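Local coordinates for hypothetical protein (PDB 2OP5), which is of unknown function but forms a dimer of ferredoxin-like subunits, probably related to the dimeric alpha-beta barrel proteins, at residues S13-F18 and K101-R106; S41-A46 and Q80-K85; I49-S54 and I64-E69. All coordinates share one frame; numbering follows the deposited sequence. Where two conformers were deposited one is given.

In the fold
All three contacts lie within one ferredoxin-like subunit, whose antiparallel sheet has the strand order 48-56, 63-70, 10-17, 102-114. Contact 1 joins the first and last strands of the chain, and the other two contacts are nested inside the loop it closes. Contact 3 is the hairpin of strands 48-56 and 63-70, the first at the edge of the chain's own sheet; its centre is about 11 Å from that of contact 1, whose strand 10-17 adjoins 63-70. Contact 2 packs helices 37-46 and 73-86, which flank that hairpin in the sequence, with its centre about 20 Å from that of contact 1. Contacts 1 and 3 also meet the second subunit, into which the sheet runs on.

Contact 1 (S13-F18 and K101-R106); sequences SLFMDF and KIHNNR. With EDO (1,2-ethanediol), chain H.
F15 and H103 form an antiparallel hydrogen-bonded pair, in segments whose directions differ by 161°. F15 N donates to H103 O at 2.9 Å, and H103 N returns a nearly straight bond to F15 O at 2.8 Å. Two residues along, S13 N reaches N105 O at 3.1 Å, approaching from above the carbonyl plane. The return bond of that pair is not made by the backbone. Instead the side-chain amide of N105 takes its place, with ND2 2.9 Å from S13 O, which lies in the amide plane. N105 N turns to the side chain of N12, so the strand partner is held by a mixture of main-chain and side-chain bonds where regular pairing lapses.

On the side of F15 and H103, CB of H103 stands over the centre of the F15 ring, 3.5 Å from its centroid, as a CH-pi contact. F15 CG lies between its backbone N and carbonyl carbon (chi1 66°), a crowded position that starts the ring toward H103. The imidazole is slid aside, its plane turned 30° from the phenyl ring, barely overlapping it; F15 has a second conformer, so its CH-pi contact and this ring pair are less certain. On the other side, I102 bridges two residues: its CG2 meets L14 CD1 at 3.9 Å, while its CG1 lies 3.7 Å from CG of the selenomethionine M16.

An ethanediol, probably from the crystallisation liquor, accepts a bond from R106 N through O1 and is also bonded to W57 O of the second subunit. That subunit supplies R63 to N105 OD1 and packs its F15 on S13, F15 and N105. Within the chain, strand 10-17 is bonded along its other edge to strand 63-70, and M16 reaches F27 of helix 21-28.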
loop_
_atom_site.group_PDB
_atom_site.type_symbol
_atom_site.label_atom_id
_atom_site.label_comp_id
_atom_site.label_asym_id
_atom_site.label_seq_id
_atom_site.Cartn_x
_atom_site.Cartn_y
_atom_site.Cartn_z
ATOM N N SER A 13 0.172 5.115 -0.446
ATOM C CA SER A 13 0.021 3.905 -1.261
ATOM C C SER A 13 -0.236 4.461 -2.631
ATOM O O SER A 13 -1.375 4.807 -2.978
ATOM C CB SER A 13 -1.157 3.042 -0.799
ATOM O OG SER A 13 -1.304 1.893 -1.630
ATOM N N LEU A 14 0.845 4.606 -3.386
ATOM C CA LEU A 14 0.768 5.209 -4.691
ATOM C C LEU A 14 0.916 4.169 -5.790
ATOM O O LEU A 14 1.384 3.049 -5.526
ATOM C CB LEU A 14 1.813 6.309 -4.813
ATOM C CG LEU A 14 3.283 5.982 -5.018
ATOM C CD1 LEU A 14 3.597 5.521 -6.437
ATOM C CD2 LEU A 14 4.111 7.240 -4.737
ATOM N N PHE A 15 0.453 4.523 -6.990
ATOM C CA PHE A 15 0.613 3.630 -8.138
ATOM C C PHE A 15 0.882 4.419 -9.421
ATOM O O PHE A 15 0.509 5.593 -9.528
ATOM C CB PHE A 15 -0.525 2.579 -8.277
ATOM C CG PHE A 15 -1.909 3.142 -8.593
ATOM C CD1 PHE A 15 -2.800 3.464 -7.575
ATOM C CD2 PHE A 15 -2.333 3.279 -9.907
ATOM C CE1 PHE A 15 -4.076 3.942 -7.859
ATOM C CE2 PHE A 15 -3.612 3.773 -10.205
ATOM C CZ PHE A 15 -4.484 4.104 -9.176
HETATM N N MSE A 16 1.588 3.754 -10.351
HETATM C CA MSE A 16 1.955 4.325 -11.655
HETATM C C MSE A 16 1.597 3.353 -12.764
HETATM O O MSE A 16 1.889 2.166 -12.665
HETATM C CB MSE A 16 3.445 4.586 -11.763
HETATM C CG MSE A 16 3.922 5.787 -11.006
HETATM SE SE MSE A 16 5.798 5.541 -10.509
HETATM C CE MSE A 16 5.473 4.115 -9.356
ATOM N N ASP A 17 1.005 3.882 -13.824
ATOM C CA ASP A 17 0.568 3.110 -14.976
ATOM C C ASP A 17 1.328 3.580 -16.197
ATOM O O ASP A 17 1.339 4.779 -16.499
ATOM C CB ASP A 17 -0.918 3.320 -15.220
ATOM C CG ASP A 17 -1.773 2.818 -14.079
ATOM O OD1 ASP A 17 -1.278 1.966 -13.325
ATOM O OD2 ASP A 17 -2.932 3.284 -13.923
ATOM N N PHE A 18 1.936 2.622 -16.899
ATOM C CA PHE A 18 2.733 2.891 -18.095
ATOM C C PHE A 18 1.972 2.522 -19.357
ATOM O O PHE A 18 1.020 1.727 -19.314
ATOM C CB PHE A 18 4.077 2.148 -18.000
ATOM C CG PHE A 18 4.919 2.595 -16.835
ATOM C CD1 PHE A 18 4.742 2.032 -15.576
ATOM C CD2 PHE A 18 5.839 3.625 -16.975
ATOM C CE1 PHE A 18 5.499 2.457 -14.488
ATOM C CE2 PHE A 18 6.590 4.059 -15.883
ATOM C CZ PHE A 18 6.419 3.464 -14.642
ATOM N N LYS A 101 1.131 8.632 -14.904
ATOM C CA LYS A 101 0.662 9.586 -13.897
ATOM C C LYS A 101 0.703 8.869 -12.560
ATOM O O LYS A 101 0.233 7.723 -12.459
ATOM C CB LYS A 101 -0.767 10.050 -14.175
ATOM C CG LYS A 101 -1.361 10.941 -13.064
ATOM C CD LYS A 101 -2.784 11.379 -13.359
ATOM C CE LYS A 101 -2.853 12.364 -14.512
ATOM N NZ LYS A 101 -4.191 12.991 -14.583
ATOM N N ILE A 102 1.243 9.536 -11.546
ATOM C CA ILE A 102 1.291 8.958 -10.235
ATOM C C ILE A 102 -0.060 9.187 -9.586
ATOM O O ILE A 102 -0.553 10.317 -9.550
ATOM C CB ILE A 102 2.395 9.571 -9.357
ATOM C CG1 ILE A 102 3.767 9.295 -9.975
ATOM C CG2 ILE A 102 2.388 8.945 -7.965
ATOM C CD1 ILE A 102 4.970 9.673 -9.087
ATOM N N HIS A 103 -0.660 8.092 -9.114
ATOM C CA HIS A 103 -1.873 8.152 -8.309
ATOM C C HIS A 103 -1.478 7.986 -6.869
ATOM O O HIS A 103 -1.094 6.895 -6.468
ATOM C CB HIS A 103 -2.840 7.061 -8.710
ATOM C CG HIS A 103 -3.494 7.326 -10.021
ATOM N ND1 HIS A 103 -3.181 6.631 -11.168
ATOM C CD2 HIS A 103 -4.421 8.249 -10.376
ATOM C CE1 HIS A 103 -3.923 7.087 -12.166
ATOM N NE2 HIS A 103 -4.671 8.079 -11.715
ATOM N N ASN A 104 -1.526 9.083 -6.120
ATOM C CA ASN A 104 -1.190 9.084 -4.697
ATOM C C ASN A 104 -2.430 8.890 -3.859
ATOM O O ASN A 104 -3.534 9.323 -4.251
ATOM C CB ASN A 104 -0.568 10.417 -4.277
ATOM C CG ASN A 104 0.693 10.728 -5.034
ATOM O OD1 ASN A 104 1.763 10.155 -4.763
ATOM N ND2 ASN A 104 0.587 11.660 -5.983
ATOM N N ASN A 105 -2.215 8.260 -2.706
ATOM C CA ASN A 105 -3.236 7.987 -1.709
ATOM C C ASN A 105 -2.577 8.108 -0.342
ATOM O O ASN A 105 -2.136 7.100 0.209
ATOM C CB ASN A 105 -3.811 6.583 -1.890
ATOM C CG ASN A 105 -4.496 6.411 -3.235
ATOM O OD1 ASN A 105 -5.604 6.881 -3.434
ATOM N ND2 ASN A 105 -3.823 5.734 -4.163
ATOM N N ARG A 106 -2.521 9.336 0.190
ATOM C CA ARG A 106 -1.871 9.620 1.470
ATOM C C ARG A 106 -2.863 9.817 2.582
ATOM O O ARG A 106 -3.906 10.448 2.380
ATOM C CB ARG A 106 -1.072 10.914 1.421
ATOM C CG ARG A 106 -0.087 11.039 0.320
ATOM C CD ARG A 106 0.627 12.379 0.408
ATOM N NE ARG A 106 1.050 12.815 -0.917
ATOM C CZ ARG A 106 0.398 13.672 -1.698
ATOM N NH1 ARG A 106 -0.744 14.242 -1.329
ATOM N NH2 ARG A 106 0.906 13.965 -2.882
HETATM C C1 EDO H . -3.236 11.955 -1.837
HETATM O O1 EDO H . -4.329 11.304 -1.163
HETATM C C2 EDO H . -3.738 13.141 -2.655
HETATM O O2 EDO H . -3.404 12.972 -4.041
#

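Contact 2 (S41-A46 and Q80-K85); sequences SRLSAA and QEIIDK
I82 is the main projection from segment 80-85, and it enters a shallow hollow on segment 41-46 lined by R42, L43 and A46. The two helices run nearly antiparallel, at 158°, with their axes 10.1 Å apart. The branches of I82 divide the hollow between them. I82 CD1, at the end of an extended chain (chi2 175°), pushes in to meet A46 CB at 3.7 Å and comes equally near the carbonyl oxygen of R42. I82 CG2 takes the other direction and lies 3.6 Å from L43 CD2.

L43 answers with a projection of its own. It slides past I82 in the opposite direction, so that L43 CD2 wedges beside the I82 branch and reaches on to I83 CG1 at 4.0 Å. The small CB of A46 forms the floor under I82 CD1, while the guanidinium of R42 forms the rim, its NH1 3.9 Å from I82 CG2. A water spans that rim, donating to I82 O and accepting a weak bond from R42 NH1.

The charge of R42 is engaged beyond the segments, in a salt bridge from NH2 to E86 near the end of helix 73-86. L43 and A46 also touch C79, one turn before I83, extending the apolar seam between helix 37-46 and helix 73-86, while S44 on helix 37-46 meets F113 and R115 of the second subunit.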
loop_
_atom_site.group_PDB
_atom_site.type_symbol
_atom_site.label_atom_id
_atom_site.label_comp_id
_atom_site.label_asym_id
_atom_site.label_seq_id
_atom_site.Cartn_x
_atom_site.Cartn_y
_atom_site.Cartn_z
ATOM N N SER A 41 19.015 5.247 4.051
ATOM C CA SER A 41 19.584 5.458 5.386
ATOM C C SER A 41 19.166 6.809 5.940
ATOM O O SER A 41 18.746 6.895 7.073
ATOM C CB SER A 41 21.108 5.365 5.353
ATOM O OG SER A 41 21.631 5.333 6.663
ATOM N N ARG A 42 19.254 7.848 5.106
ATOM C CA ARG A 42 18.901 9.205 5.518
ATOM C C ARG A 42 17.398 9.433 5.648
ATOM O O ARG A 42 16.972 10.185 6.525
ATOM C CB ARG A 42 19.557 10.238 4.594
ATOM C CG ARG A 42 21.054 10.290 4.861
ATOM C CD ARG A 42 21.862 11.210 3.944
ATOM N NE ARG A 42 22.043 10.620 2.620
ATOM C CZ ARG A 42 21.394 10.963 1.519
ATOM N NH1 ARG A 42 20.505 11.939 1.511
ATOM N NH2 ARG A 42 21.670 10.324 0.398
ATOM N N LEU A 43 16.610 8.808 4.779
ATOM C CA LEU A 43 15.170 8.906 4.853
ATOM C C LEU A 43 14.685 8.129 6.082
ATOM O O LEU A 43 13.783 8.565 6.787
ATOM C CB LEU A 43 14.511 8.361 3.580
ATOM C CG LEU A 43 14.689 9.057 2.220
ATOM C CD1 LEU A 43 14.048 8.228 1.135
ATOM C CD2 LEU A 43 14.097 10.470 2.170
ATOM N N SER A 44 15.303 6.992 6.370
ATOM C CA SER A 44 14.880 6.202 7.543
ATOM C C SER A 44 15.134 6.974 8.839
ATOM O O SER A 44 14.306 6.934 9.744
ATOM C CB SER A 44 15.526 4.810 7.596
ATOM O OG SER A 44 16.795 4.801 8.225
ATOM N N ALA A 45 16.240 7.717 8.902
ATOM C CA ALA A 45 16.520 8.555 10.068
ATOM C C ALA A 45 15.508 9.701 10.145
ATOM O O ALA A 45 15.206 10.189 11.234
ATOM C CB ALA A 45 17.920 9.100 9.994
ATOM N N ALA A 46 14.976 10.121 8.994
ATOM C CA ALA A 46 13.977 11.204 8.942
ATOM C C ALA A 46 12.530 10.756 9.178
ATOM O O ALA A 46 11.639 11.595 9.222
ATOM C CB ALA A 46 14.074 11.977 7.610
ATOM N N GLN A 80 10.388 14.284 1.952
ATOM C CA GLN A 80 10.142 14.963 0.675
ATOM C C GLN A 80 11.210 16.009 0.429
ATOM O O GLN A 80 11.591 16.270 -0.695
ATOM C CB GLN A 80 8.754 15.649 0.646
ATOM C CG GLN A 80 7.574 14.710 0.428
ATOM C CD GLN A 80 7.639 13.989 -0.906
ATOM O OE1 GLN A 80 7.942 12.789 -0.976
ATOM N NE2 GLN A 80 7.385 14.714 -1.966
ATOM N N GLU A 81 11.697 16.598 1.504
ATOM C CA GLU A 81 12.728 17.607 1.417
ATOM C C GLU A 81 14.061 16.943 1.013
ATOM O O GLU A 81 14.811 17.460 0.175
ATOM C CB GLU A 81 12.860 18.284 2.780
ATOM C CG GLU A 81 13.494 19.664 2.752
ATOM C CD GLU A 81 12.581 20.681 2.094
ATOM O OE1 GLU A 81 12.564 20.753 0.839
ATOM O OE2 GLU A 81 11.892 21.410 2.852
ATOM N N ILE A 82 14.345 15.807 1.647
ATOM C CA ILE A 82 15.561 15.019 1.365
ATOM C C ILE A 82 15.597 14.553 -0.099
ATOM O O ILE A 82 16.613 14.706 -0.777
ATOM C CB ILE A 82 15.689 13.841 2.365
ATOM C CG1 ILE A 82 16.043 14.427 3.747
ATOM C CG2 ILE A 82 16.739 12.839 1.900
ATOM C CD1 ILE A 82 16.096 13.409 4.887
ATOM N N ILE A 83 14.482 13.997 -0.572
ATOM C CA ILE A 83 14.333 13.576 -1.980
ATOM C C ILE A 83 14.569 14.737 -2.984
ATOM O O ILE A 83 15.169 14.534 -4.047
ATOM C CB ILE A 83 12.953 12.929 -2.175
ATOM C CG1 ILE A 83 12.951 11.553 -1.492
ATOM C CG2 ILE A 83 12.590 12.772 -3.660
ATOM C CD1 ILE A 83 11.628 11.053 -1.137
ATOM N N ASP A 84 14.123 15.941 -2.625
ATOM C CA ASP A 84 14.263 17.143 -3.460
ATOM C C ASP A 84 15.722 17.536 -3.606
ATOM O O ASP A 84 16.168 17.947 -4.678
ATOM C CB ASP A 84 13.494 18.319 -2.835
ATOM C CG ASP A 84 13.410 19.528 -3.758
ATOM O OD1 ASP A 84 12.848 19.374 -4.861
ATOM O OD2 ASP A 84 13.882 20.634 -3.378
ATOM N N LYS A 85 16.455 17.430 -2.504
ATOM C CA LYS A 85 17.866 17.733 -2.479
ATOM C C LYS A 85 18.746 16.585 -3.056
ATOM O O LYS A 85 19.935 16.785 -3.343
ATOM C CB LYS A 85 18.276 18.010 -1.031
ATOM C CG LYS A 85 17.642 19.242 -0.383
HETATM O O HOH W 1 19.519 14.223 -0.445
#

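Contact 3 (I49-S54 and I64-E69); sequences IRHVIS and ISMVFE
The rings of H51 and F68 lie face over face in an offset stack, with centroids 4.0 Å apart and planes at 16°. H51 CD2 stands over the centre of the phenyl face, whereas F68 CE2 covers the imidazole nearer its rim; the closest atoms are H51 NE2 and F68 CZ, at 3.3 Å. At the imidazole edge, in plane, lie V67 O and the selenium of M66, the latter 3.8 Å from NE2 of H51. H51 CG is anti to its backbone N (chi1 -180°), which starts the ring toward F68 and M66. ND1 is bonded to Y40, and W35 meets the imidazole edge-to-face, probably restricting its rotation. W35 and L14 also pack on F68. An alanine at F68 would probably leave one imidazole face without its stacking partner and open a gap beside W35 and L14.

On the same side, I53 CD1 packs on M66 CE at 3.9 Å. Paired backbone bonds join V52 with V67 and S54 with S65. At the other end, E69 O accepts from I49 N, at 2.8 Å, and R50 N, at 3.3 Å, forming a classic beta bulge.

R50 and E69 run side by side on the opposite face, but R50 NE is 4.5 Å from E69 OE2, which lies well out of the guanidinium plane. Their stronger partners are elsewhere: E112 of the second subunit for R50, T8 for E69, whose OE1 is also salt-bridged to R50 of that subunit. A water joins S54 OG and S65 OG. The hairpin sets an aromatic and apolar surface against the helices; its other side mixes V52 and V67 with charged and hydroxyl groups, and R50 to S54 form an antiparallel ladder with the second subunit, so the sheet crosses the interface.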
loop_
_atom_site.group_PDB
_atom_site.type_symbol
_atom_site.label_atom_id
_atom_site.label_comp_id
_atom_site.label_asym_id
_atom_site.label_seq_id
_atom_site.Cartn_x
_atom_site.Cartn_y
_atom_site.Cartn_z
ATOM N N ILE A 49 9.882 4.407 7.593
ATOM C CA ILE A 49 9.921 3.106 8.250
ATOM C C ILE A 49 10.045 1.991 7.235
ATOM O O ILE A 49 10.837 1.078 7.406
ATOM C CB ILE A 49 8.629 2.855 9.061
ATOM C CG1 ILE A 49 8.504 3.913 10.167
ATOM C CG2 ILE A 49 8.595 1.410 9.615
ATOM C CD1 ILE A 49 7.183 3.888 10.937
ATOM N N ARG A 50 9.264 2.084 6.166
ATOM C CA ARG A 50 9.195 1.028 5.180
ATOM C C ARG A 50 8.855 1.574 3.792
ATOM O O ARG A 50 8.170 2.585 3.667
ATOM C CB ARG A 50 8.144 0.014 5.642
ATOM C CG ARG A 50 8.085 -1.292 4.855
ATOM C CD ARG A 50 6.924 -2.130 5.324
ATOM N NE ARG A 50 7.149 -2.656 6.676
ATOM C CZ ARG A 50 7.456 -3.921 6.972
ATOM N NH1 ARG A 50 7.565 -4.862 6.025
ATOM N NH2 ARG A 50 7.638 -4.257 8.253
ATOM N N HIS A 51 9.362 0.893 2.768
ATOM C CA HIS A 51 9.138 1.244 1.359
ATOM C C HIS A 51 9.138 -0.042 0.570
ATOM O O HIS A 51 10.138 -0.733 0.524
ATOM C CB HIS A 51 10.188 2.208 0.822
ATOM C CG HIS A 51 9.988 2.595 -0.617
ATOM N ND1 HIS A 51 11.038 2.846 -1.472
ATOM C CD2 HIS A 51 8.860 2.758 -1.352
ATOM C CE1 HIS A 51 10.567 3.194 -2.658
ATOM N NE2 HIS A 51 9.247 3.145 -2.615
ATOM N N VAL A 52 8.004 -0.347 -0.043
ATOM C CA VAL A 52 7.775 -1.586 -0.774
ATOM C C VAL A 52 7.381 -1.262 -2.203
ATOM O O VAL A 52 6.485 -0.435 -2.454
ATOM C CB VAL A 52 6.620 -2.391 -0.154
ATOM C CG1 VAL A 52 6.654 -3.834 -0.663
ATOM C CG2 VAL A 52 6.708 -2.368 1.358
ATOM N N ILE A 53 8.068 -1.902 -3.137
ATOM C CA ILE A 53 7.817 -1.709 -4.546
ATOM C C ILE A 53 7.325 -3.046 -5.053
ATOM O O ILE A 53 7.936 -4.089 -4.796
ATOM C CB ILE A 53 9.085 -1.281 -5.326
ATOM C CG1 ILE A 53 9.692 -0.030 -4.677
ATOM C CG2 ILE A 53 8.727 -1.045 -6.806
ATOM C CD1 ILE A 53 11.029 0.414 -5.253
ATOM N N SER A 54 6.250 -2.981 -5.820
ATOM C CA SER A 54 5.572 -4.148 -6.307
ATOM C C SER A 54 5.152 -4.020 -7.788
ATOM O O SER A 54 4.897 -2.937 -8.287
ATOM C CB SER A 54 4.353 -4.389 -5.391
ATOM O OG SER A 54 3.346 -5.144 -6.046
ATOM N N ILE A 64 2.781 -0.330 -11.504
ATOM C CA ILE A 64 3.715 -0.461 -10.409
ATOM C C ILE A 64 3.059 0.177 -9.197
ATOM O O ILE A 64 2.496 1.258 -9.310
ATOM C CB ILE A 64 5.017 0.336 -10.644
ATOM C CG1 ILE A 64 5.782 -0.203 -11.848
ATOM C CG2 ILE A 64 5.913 0.299 -9.407
ATOM C CD1 ILE A 64 6.182 -1.657 -11.752
ATOM N N SER A 65 3.160 -0.483 -8.047
ATOM C CA SER A 65 2.701 0.084 -6.768
ATOM C C SER A 65 3.867 0.305 -5.815
ATOM O O SER A 65 4.850 -0.467 -5.808
ATOM C CB SER A 65 1.712 -0.844 -6.098
ATOM O OG SER A 65 2.307 -2.067 -5.764
HETATM N N MSE A 66 3.753 1.374 -5.035
HETATM C CA MSE A 66 4.700 1.704 -4.017
HETATM C C MSE A 66 3.942 2.080 -2.775
HETATM O O MSE A 66 2.938 2.788 -2.834
HETATM C CB MSE A 66 5.570 2.885 -4.419
HETATM C CG MSE A 66 6.539 2.530 -5.507
HETATM SE SE MSE A 66 7.756 3.974 -5.972
HETATM C CE MSE A 66 8.773 2.908 -7.178
ATOM N N VAL A 67 4.413 1.580 -1.652
ATOM C CA VAL A 67 3.821 1.912 -0.382
ATOM C C VAL A 67 4.974 2.443 0.468
ATOM O O VAL A 67 5.978 1.734 0.678
ATOM C CB VAL A 67 3.149 0.701 0.305
ATOM C CG1 VAL A 67 2.605 1.113 1.660
ATOM C CG2 VAL A 67 2.037 0.083 -0.574
ATOM N N PHE A 68 4.846 3.700 0.897
ATOM C CA PHE A 68 5.829 4.345 1.762
ATOM C C PHE A 68 5.131 4.503 3.092
ATOM O O PHE A 68 4.023 5.067 3.151
ATOM C CB PHE A 68 6.178 5.775 1.316
ATOM C CG PHE A 68 6.839 5.892 -0.038
ATOM C CD1 PHE A 68 6.085 5.818 -1.198
ATOM C CD2 PHE A 68 8.191 6.157 -0.133
ATOM C CE1 PHE A 68 6.689 5.967 -2.454
ATOM C CE2 PHE A 68 8.810 6.308 -1.374
ATOM C CZ PHE A 68 8.059 6.219 -2.543
ATOM N N GLU A 69 5.804 4.081 4.156
ATOM C CA GLU A 69 5.267 4.180 5.503
ATOM C C GLU A 69 6.191 5.008 6.389
ATOM O O GLU A 69 7.408 4.789 6.422
ATOM C CB GLU A 69 5.091 2.788 6.084
ATOM C CG GLU A 69 4.127 1.952 5.267
ATOM C CD GLU A 69 3.842 0.630 5.898
ATOM O OE1 GLU A 69 3.839 0.548 7.138
ATOM O OE2 GLU A 69 3.587 -0.325 5.153
HETATM O O HOH W 2 0.618 -4.017 -5.038
#